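Local coordinates for putative dehydrogenase (Pseudomonas fluorescens, PDB 6UUG), which acts as methanesulfinate monooxygenase (MsuC), the oxygenase of a two-component flavin-dependent system in bacterial sulfur assimilation, at residues R336-T341 / G400-N405; T345-A350 / L388-D393. All blocks are in the same frame, centred on the assembly; numbering follows the deposited sequence. Where two conformers were deposited one is given.

Contact 1 of 2, residues R336-T341 / G400-N405; sequences RGHLAT and GDWALN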
ATOM      1  N   ARG A 336     -27.561 -12.904 -13.618  1.00 29.50           N
ATOM      2  CA  ARG A 336     -27.543 -12.497 -12.211  1.00 29.41           C
ATOM      3  C   ARG A 336     -26.135 -12.618 -11.631  1.00 31.96           C
ATOM      4  O   ARG A 336     -25.669 -11.724 -10.918  1.00 31.05           O
ATOM      5  CB  ARG A 336     -28.528 -13.349 -11.400  1.00 32.51           C
ATOM      6  CG  ARG A 336     -28.786 -12.847  -9.982  1.00 32.94           C
ATOM      7  CD  ARG A 336     -27.820 -13.453  -8.964  1.00 32.76           C
ATOM      8  NE  ARG A 336     -28.204 -13.021  -7.627  1.00 30.66           N
ATOM      9  CZ  ARG A 336     -27.443 -13.113  -6.547  1.00 34.08           C
ATOM     10  NH1 ARG A 336     -26.223 -13.644  -6.621  1.00 34.41           N
ATOM     11  NH2 ARG A 336     -27.913 -12.661  -5.391  1.00 32.54           N
ATOM     12  N   GLY A 337     -25.456 -13.733 -11.907  1.00 30.39           N
ATOM     13  CA  GLY A 337     -24.123 -13.938 -11.345  1.00 31.52           C
ATOM     14  C   GLY A 337     -23.106 -12.925 -11.838  1.00 30.31           C
ATOM     15  O   GLY A 337     -22.274 -12.437 -11.062  1.00 32.84           O
ATOM     16  N   HIS A 338     -23.132 -12.617 -13.133  1.00 29.66           N
ATOM     17  CA  HIS A 338     -22.220 -11.605 -13.667  1.00 32.19           C
ATOM     18  C   HIS A 338     -22.499 -10.239 -13.057  1.00 30.07           C
ATOM     19  O   HIS A 338     -21.566  -9.473 -12.785  1.00 28.24           O
ATOM     20  CB  HIS A 338     -22.317 -11.559 -15.195  1.00 34.06           C
ATOM     21  CG  HIS A 338     -21.636 -12.715 -15.859  1.00 40.37           C
ATOM     22  ND1 HIS A 338     -22.215 -13.960 -15.964  1.00 56.27           N
ATOM     23  CD2 HIS A 338     -20.402 -12.830 -16.403  1.00 52.46           C
ATOM     24  CE1 HIS A 338     -21.379 -14.785 -16.568  1.00 47.65           C
ATOM     25  NE2 HIS A 338     -20.273 -14.123 -16.847  1.00 52.38           N
ATOM     26  N   LEU A 339     -23.775  -9.906 -12.840  1.00 28.24           N
ATOM     27  CA  LEU A 339     -24.100  -8.676 -12.120  1.00 26.81           C
ATOM     28  C   LEU A 339     -23.531  -8.705 -10.704  1.00 26.53           C
ATOM     29  O   LEU A 339     -22.944  -7.723 -10.237  1.00 27.11           O
ATOM     30  CB  LEU A 339     -25.620  -8.468 -12.072  1.00 28.06           C
ATOM     31  CG  LEU A 339     -26.119  -7.281 -11.241  1.00 30.12           C
ATOM     32  CD1 LEU A 339     -25.559  -5.949 -11.744  1.00 26.38           C
ATOM     33  CD2 LEU A 339     -27.663  -7.236 -11.214  1.00 29.32           C
ATOM     34  N   ALA A 340     -23.734  -9.814  -9.995  1.00 27.32           N
ATOM     35  CA  ALA A 340     -23.225  -9.927  -8.631  1.00 28.75           C
ATOM     36  C   ALA A 340     -21.714  -9.693  -8.572  1.00 27.10           C
ATOM     37  O   ALA A 340     -21.220  -9.002  -7.669  1.00 26.82           O
ATOM     38  CB  ALA A 340     -23.579 -11.301  -8.062  1.00 29.04           C
ATOM     39  N   THR A 341     -20.968 -10.273  -9.516  1.00 28.18           N
ATOM     40  CA  THR A 341     -19.520 -10.069  -9.557  1.00 27.34           C
ATOM     41  C   THR A 341     -19.178  -8.606  -9.817  1.00 27.44           C
ATOM     42  O   THR A 341     -18.281  -8.046  -9.173  1.00 26.93           O
ATOM     43  CB  THR A 341     -18.902 -10.967 -10.627  1.00 30.99           C
ATOM     44  OG1 THR A 341     -19.139 -12.336 -10.280  1.00 30.10           O
ATOM     45  CG2 THR A 341     -17.397 -10.738 -10.736  1.00 28.53           C
ATOM     46  N   GLY A 400     -12.157 -13.906  -6.010  1.00 26.16           N
ATOM     47  CA  GLY A 400     -11.094 -14.789  -6.450  1.00 25.43           C
ATOM     48  C   GLY A 400     -11.651 -16.098  -6.964  1.00 26.15           C
ATOM     49  O   GLY A 400     -11.121 -16.678  -7.906  1.00 28.76           O
ATOM     50  N   ASP A 401     -12.737 -16.569  -6.353  1.00 30.60           N
ATOM     51  CA  ASP A 401     -13.354 -17.798  -6.839  1.00 33.30           C
ATOM     52  C   ASP A 401     -13.840 -17.618  -8.270  1.00 30.50           C
ATOM     53  O   ASP A 401     -13.746 -18.540  -9.081  1.00 30.98           O
ATOM     54  CB  ASP A 401     -14.496 -18.208  -5.918  1.00 31.36           C
ATOM     55  CG  ASP A 401     -14.763 -19.718  -5.927  1.00 44.27           C
ATOM     56  OD1 ASP A 401     -13.865 -20.513  -6.264  1.00 39.20           O
ATOM     57  OD2 ASP A 401     -15.902 -20.099  -5.595  1.00 48.20           O
ATOM     58  N   TRP A 402     -14.343 -16.426  -8.605  1.00 29.76           N
ATOM     59  CA  TRP A 402     -14.684 -16.127  -9.996  1.00 30.45           C
ATOM     60  C   TRP A 402     -13.435 -15.990 -10.861  1.00 31.71           C
ATOM     61  O   TRP A 402     -13.340 -16.569 -11.946  1.00 29.82           O
ATOM     62  CB  TRP A 402     -15.510 -14.840 -10.089  1.00 28.12           C
ATOM     63  CG  TRP A 402     -15.602 -14.379 -11.506  1.00 31.34           C
ATOM     64  CD1 TRP A 402     -14.988 -13.293 -12.071  1.00 30.99           C
ATOM     65  CD2 TRP A 402     -16.305 -15.036 -12.569  1.00 34.01           C
ATOM     66  NE1 TRP A 402     -15.286 -13.223 -13.407  1.00 34.27           N
ATOM     67  CE2 TRP A 402     -16.088 -14.285 -13.741  1.00 34.77           C
ATOM     68  CE3 TRP A 402     -17.101 -16.184 -12.637  1.00 33.53           C
ATOM     69  CZ2 TRP A 402     -16.641 -14.647 -14.978  1.00 38.40           C
ATOM     70  CZ3 TRP A 402     -17.654 -16.537 -13.854  1.00 37.79           C
ATOM     71  CH2 TRP A 402     -17.419 -15.772 -15.010  1.00 39.03           C
ATOM     72  N   ALA A 403     -12.467 -15.197 -10.407  1.00 26.61           N
ATOM     73  CA  ALA A 403     -11.314 -14.891 -11.240  1.00 27.98           C
ATOM     74  C   ALA A 403     -10.474 -16.130 -11.535  1.00 29.79           C
ATOM     75  O   ALA A 403      -9.980 -16.299 -12.659  1.00 30.75           O
ATOM     76  CB  ALA A 403     -10.462 -13.833 -10.546  1.00 27.83           C
ATOM     77  N   LEU A 404     -10.294 -16.996 -10.544  1.00 28.52           N
ATOM     78  CA  LEU A 404      -9.458 -18.187 -10.688  1.00 28.31           C
ATOM     79  C   LEU A 404     -10.249 -19.358 -11.259  1.00 32.12           C
ATOM     80  O   LEU A 404      -9.829 -19.973 -12.245  1.00 31.66           O
ATOM     81  CB  LEU A 404      -8.859 -18.589  -9.334  1.00 27.85           C
ATOM     82  CG  LEU A 404      -7.989 -19.859  -9.340  1.00 26.54           C
ATOM     83  CD1 LEU A 404      -6.838 -19.712 -10.365  1.00 32.06           C
ATOM     84  CD2 LEU A 404      -7.468 -20.135  -7.942  1.00 29.11           C
ATOM     85  N   ASN A 405     -11.405 -19.643 -10.664  1.00 32.51           N
ATOM     86  CA  ASN A 405     -12.145 -20.870 -10.931  1.00 31.48           C
ATOM     87  C   ASN A 405     -13.356 -20.667 -11.824  1.00 36.91           C
ATOM     88  O   ASN A 405     -13.973 -21.664 -12.224  1.00 34.91           O
ATOM     89  CB  ASN A 405     -12.576 -21.495  -9.604  1.00 32.02           C
ATOM     90  CG  ASN A 405     -11.394 -21.920  -8.771  1.00 33.87           C
ATOM     91  OD1 ASN A 405     -10.486 -22.583  -9.269  1.00 35.25           O
ATOM     92  ND2 ASN A 405     -11.379 -21.521  -7.514  1.00 34.74           N
TER
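Thr341 and Trp402 mark the nearest approach of the two helical backbones, segment 336-341 of helix 333-360 and segment 400-405 at the end of helix 392-405, with CA of Thr341 7.8 Å from CA of Trp402. The gap is filled mainly by the indole of Trp402, whose CG lies anti to the backbone N (chi1 168°), a torsion that reaches the ring system out to residues one turn apart on the other helix. At the five-membered ring, the methyl CG2 of Thr341 packs obliquely against CD1 of Trp402 at 3.8 Å. The hydroxyl OG1 of Thr341 sits 4.2 Å above the indole plane, displaced toward its rim, so both branches of the threonine lie beside the aromatic surface. At the far end of the indole, NE2 of His338 comes within 3.8 Å of CH2 of Trp402. The imidazole and the six-membered ring meet obliquely, 5.3 Å apart between centroids and inclined at 74°. ND1 of His338 is hydrogen-bonded to the carbonyl O of Glu334 one turn back, which helps hold the imidazole with NE2 on the Trp402 side. On the second helix, ND2 of Asn405 donates to OD1 of Asp401 at 3.0 Å, almost in its own amide plane, tying together the last turn. This van der Waals and aromatic packing joins two helices of the C-terminal helical domain of the acyl-CoA dehydrogenase fold, near the periphery of the chain, and a neighbouring copy completes it: Trp304 of the second subunit meets Trp402 edge-to-face and also packs on Thr341. Pro409, from the C-terminal tail, adds to the cover of Thr341, while Leu339 packs against helix 294-327 and Arg336 against helix 247-277.

Contact 2 of 2, residues T345-A350 / L388-D393; sequences TAKVAA and LHDPLD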
ATOM      1  N   THR A 345     -17.166  -6.217  -7.181  1.00 25.98           N
ATOM      2  CA  THR A 345     -15.937  -5.563  -7.626  1.00 25.33           C
ATOM      3  C   THR A 345     -15.987  -4.071  -7.323  1.00 26.10           C
ATOM      4  O   THR A 345     -15.029  -3.497  -6.785  1.00 26.31           O
ATOM      5  CB  THR A 345     -15.757  -5.808  -9.131  1.00 26.89           C
ATOM      6  OG1 THR A 345     -15.584  -7.212  -9.374  1.00 26.78           O
ATOM      7  CG2 THR A 345     -14.554  -5.066  -9.668  1.00 28.28           C
ATOM      8  N   ALA A 346     -17.110  -3.428  -7.660  1.00 25.05           N
ATOM      9  CA  ALA A 346     -17.287  -2.005  -7.362  1.00 27.12           C
ATOM     10  C   ALA A 346     -17.279  -1.734  -5.862  1.00 26.03           C
ATOM     11  O   ALA A 346     -16.709  -0.731  -5.407  1.00 27.32           O
ATOM     12  CB  ALA A 346     -18.592  -1.493  -7.988  1.00 23.09           C
ATOM     13  N   LYS A 347     -17.914  -2.611  -5.075  1.00 24.68           N
ATOM     14  CA  LYS A 347     -17.982  -2.404  -3.632  1.00 26.45           C
ATOM     15  C   LYS A 347     -16.606  -2.492  -2.989  1.00 25.70           C
ATOM     16  O   LYS A 347     -16.283  -1.687  -2.100  1.00 27.34           O
ATOM     17  CB  LYS A 347     -18.938  -3.426  -3.000  1.00 24.53           C
ATOM     18  CG  LYS A 347     -19.313  -3.038  -1.555  1.00 28.01           C
ATOM     19  CD  LYS A 347     -20.443  -3.879  -0.975  1.00 36.50           C
ATOM     20  CE  LYS A 347     -20.626  -3.566   0.519  1.00 42.67           C
ATOM     21  NZ  LYS A 347     -20.624  -4.802   1.334  1.00 39.33           N
ATOM     22  N   VAL A 348     -15.777  -3.465  -3.401  1.00 25.38           N
ATOM     23  CA  VAL A 348     -14.427  -3.553  -2.842  1.00 26.62           C
ATOM     24  C   VAL A 348     -13.644  -2.275  -3.138  1.00 25.90           C
ATOM     25  O   VAL A 348     -13.015  -1.687  -2.246  1.00 26.41           O
ATOM     26  CB  VAL A 348     -13.702  -4.802  -3.367  1.00 27.74           C
ATOM     27  CG1 VAL A 348     -12.234  -4.784  -2.940  1.00 27.42           C
ATOM     28  CG2 VAL A 348     -14.382  -6.045  -2.798  1.00 27.64           C
ATOM     29  N   ALA A 349     -13.702  -1.798  -4.387  1.00 25.87           N
ATOM     30  CA  ALA A 349     -12.978  -0.583  -4.742  1.00 26.86           C
ATOM     31  C   ALA A 349     -13.512   0.619  -3.976  1.00 25.04           C
ATOM     32  O   ALA A 349     -12.731   1.408  -3.418  1.00 27.97           O
ATOM     33  CB  ALA A 349     -13.061  -0.324  -6.246  1.00 28.49           C
ATOM     34  N   ALA A 350     -14.835   0.776  -3.929  1.00 24.08           N
ATOM     35  CA  ALA A 350     -15.403   1.923  -3.218  1.00 24.57           C
ATOM     36  C   ALA A 350     -15.049   1.876  -1.741  1.00 26.00           C
ATOM     37  O   ALA A 350     -14.770   2.912  -1.135  1.00 26.12           O
ATOM     38  CB  ALA A 350     -16.916   1.975  -3.383  1.00 26.16           C
ATOM     39  N   LEU A 388     -18.001  -2.413   7.408  1.00 31.29           N
ATOM     40  CA  LEU A 388     -17.735  -3.581   8.241  1.00 37.36           C
ATOM     41  C   LEU A 388     -18.856  -4.610   8.262  1.00 41.78           C
ATOM     42  O   LEU A 388     -18.625  -5.742   8.707  1.00 47.75           O
ATOM     43  CB  LEU A 388     -17.484  -3.157   9.686  1.00 36.65           C
ATOM     44  CG  LEU A 388     -16.268  -2.266   9.899  1.00 34.61           C
ATOM     45  CD1 LEU A 388     -16.228  -1.789  11.356  1.00 36.04           C
ATOM     46  CD2 LEU A 388     -15.009  -3.021   9.510  1.00 31.84           C
ATOM     47  N   HIS A 389     -20.052  -4.247   7.823  1.00 41.06           N
ATOM     48  CA  HIS A 389     -21.158  -5.182   7.975  0.54 50.35           C
ATOM     49  C   HIS A 389     -21.099  -6.346   6.996  1.00 49.58           C
ATOM     50  O   HIS A 389     -21.786  -7.346   7.213  1.00 54.99           O
ATOM     51  CB  HIS A 389     -22.477  -4.422   7.869  0.54 47.17           C
ATOM     52  CG  HIS A 389     -22.724  -3.509   9.031  0.54 46.98           C
ATOM     53  ND1 HIS A 389     -23.425  -3.902  10.149  0.54 49.97           N
ATOM     54  CD2 HIS A 389     -22.331  -2.233   9.262  0.54 45.70           C
ATOM     55  CE1 HIS A 389     -23.469  -2.903  11.013  0.54 49.09           C
ATOM     56  NE2 HIS A 389     -22.816  -1.877  10.497  0.54 46.01           N
ATOM     57  N   ASP A 390     -20.255  -6.264   5.959  1.00 40.01           N
ATOM     58  CA  ASP A 390     -20.019  -7.362   5.027  1.00 44.67           C
ATOM     59  C   ASP A 390     -18.503  -7.412   4.855  1.00 41.59           C
ATOM     60  O   ASP A 390     -17.926  -6.554   4.170  1.00 44.37           O
ATOM     61  CB  ASP A 390     -20.757  -7.116   3.706  1.00 51.84           C
ATOM     62  CG  ASP A 390     -20.269  -7.984   2.541  1.00 39.74           C
ATOM     63  OD1 ASP A 390     -19.713  -9.089   2.744  1.00 60.56           O
ATOM     64  OD2 ASP A 390     -20.467  -7.536   1.390  1.00 54.14           O
ATOM     65  N   PRO A 391     -17.820  -8.366   5.494  1.00 35.69           N
ATOM     66  CA  PRO A 391     -16.353  -8.277   5.602  1.00 35.71           C
ATOM     67  C   PRO A 391     -15.640  -8.347   4.254  1.00 36.65           C
ATOM     68  O   PRO A 391     -15.840  -9.272   3.462  1.00 31.50           O
ATOM     69  CB  PRO A 391     -15.986  -9.465   6.506  1.00 34.63           C
ATOM     70  CG  PRO A 391     -17.210 -10.311   6.604  1.00 44.40           C
ATOM     71  CD  PRO A 391     -18.381  -9.425   6.347  1.00 37.31           C
ATOM     72  N   LEU A 392     -14.770  -7.357   4.016  1.00 32.65           N
ATOM     73  CA  LEU A 392     -14.093  -7.221   2.726  1.00 32.90           C
ATOM     74  C   LEU A 392     -13.270  -8.455   2.366  1.00 32.70           C
ATOM     75  O   LEU A 392     -13.182  -8.822   1.190  1.00 32.85           O
ATOM     76  CB  LEU A 392     -13.199  -5.976   2.751  1.00 39.65           C
ATOM     77  CG  LEU A 392     -13.320  -4.938   1.638  1.00 47.75           C
ATOM     78  CD1 LEU A 392     -14.763  -4.685   1.279  1.00 42.94           C
ATOM     79  CD2 LEU A 392     -12.689  -3.658   2.134  1.00 50.23           C
ATOM     80  N   ASP A 393     -12.646  -9.110   3.352  1.00 29.63           N
ATOM     81  CA  ASP A 393     -11.792 -10.246   3.018  1.00 32.44           C
ATOM     82  C   ASP A 393     -12.597 -11.359   2.366  1.00 29.94           C
ATOM     83  O   ASP A 393     -12.098 -12.061   1.486  1.00 29.20           O
ATOM     84  CB  ASP A 393     -11.082 -10.775   4.261  1.00 31.71           C
ATOM     85  CG  ASP A 393      -9.983  -9.854   4.741  1.00 37.81           C
ATOM     86  OD1 ASP A 393      -9.213  -9.348   3.894  1.00 40.81           O
ATOM     87  OD2 ASP A 393      -9.916  -9.634   5.963  1.00 39.36           O
TER
HETATM   88  O   HOH W   1     -20.112  -3.514   4.148  0.54 37.43           O
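Within the C-terminal helical domain of the acyl-CoA dehydrogenase fold, Asp390, in the loop just before helix 392-405, and Leu392, in its first turn, with Pro391 at the N-cap position between them, pack on Lys347 and Val348 of helix 333-360. Lys347 runs out extended from a CG anti to the backbone N, then bends at its last torsion (chi4 -128°) to bring its ammonium to the carboxylate. The resulting salt bridge is short, NZ of Lys347 to OD2 of Asp390 2.7 Å, and meets the oxygen on its anti side, 24° out of the carboxylate plane. NZ also donates to OE1 of Gln253 and, at 3.1 Å, to a water that weakly accepts from the backbone N of Asp390, so three acceptors satisfy this buried charge. A methionine in place of Lys347 would probably leave the buried carboxylate of Asp390 without its close cationic mate, and OE1 of Gln253 without this donor. Beside the polar pair, CD1 of Leu392 rests 4.3 Å from CG2 of Val348, where the backbones draw together to 6.7 Å between the CA atoms of these two residues. Helix 247-277 packs on Lys347 through Thr257 and Phe260, and its Gln253 touches Asp390; helix 294-327 packs on Ala346, Ala349 and Ala350, and Val305 of the second subunit packs on Val348.

How the contacts relate
Both contacts join helix 333-360 to helix 392-405, and contact 2 is nested within the chain loop that contact 1 closes; their centres are 14 Å apart. Contact 2, at the beginning of the later helix, is wholly buried about 13 Å from the chain centre, and there a close lysine-aspartate salt bridge lies alongside a small aliphatic patch. Contact 1, at the other end of that helix, lies about 22 Å from the chain centre and is only partly buried; it relies on aromatic and methyl packing, without a charged pair between its segments. The second subunit reaches both, Trp304 packing on Thr341 as well as on Thr345.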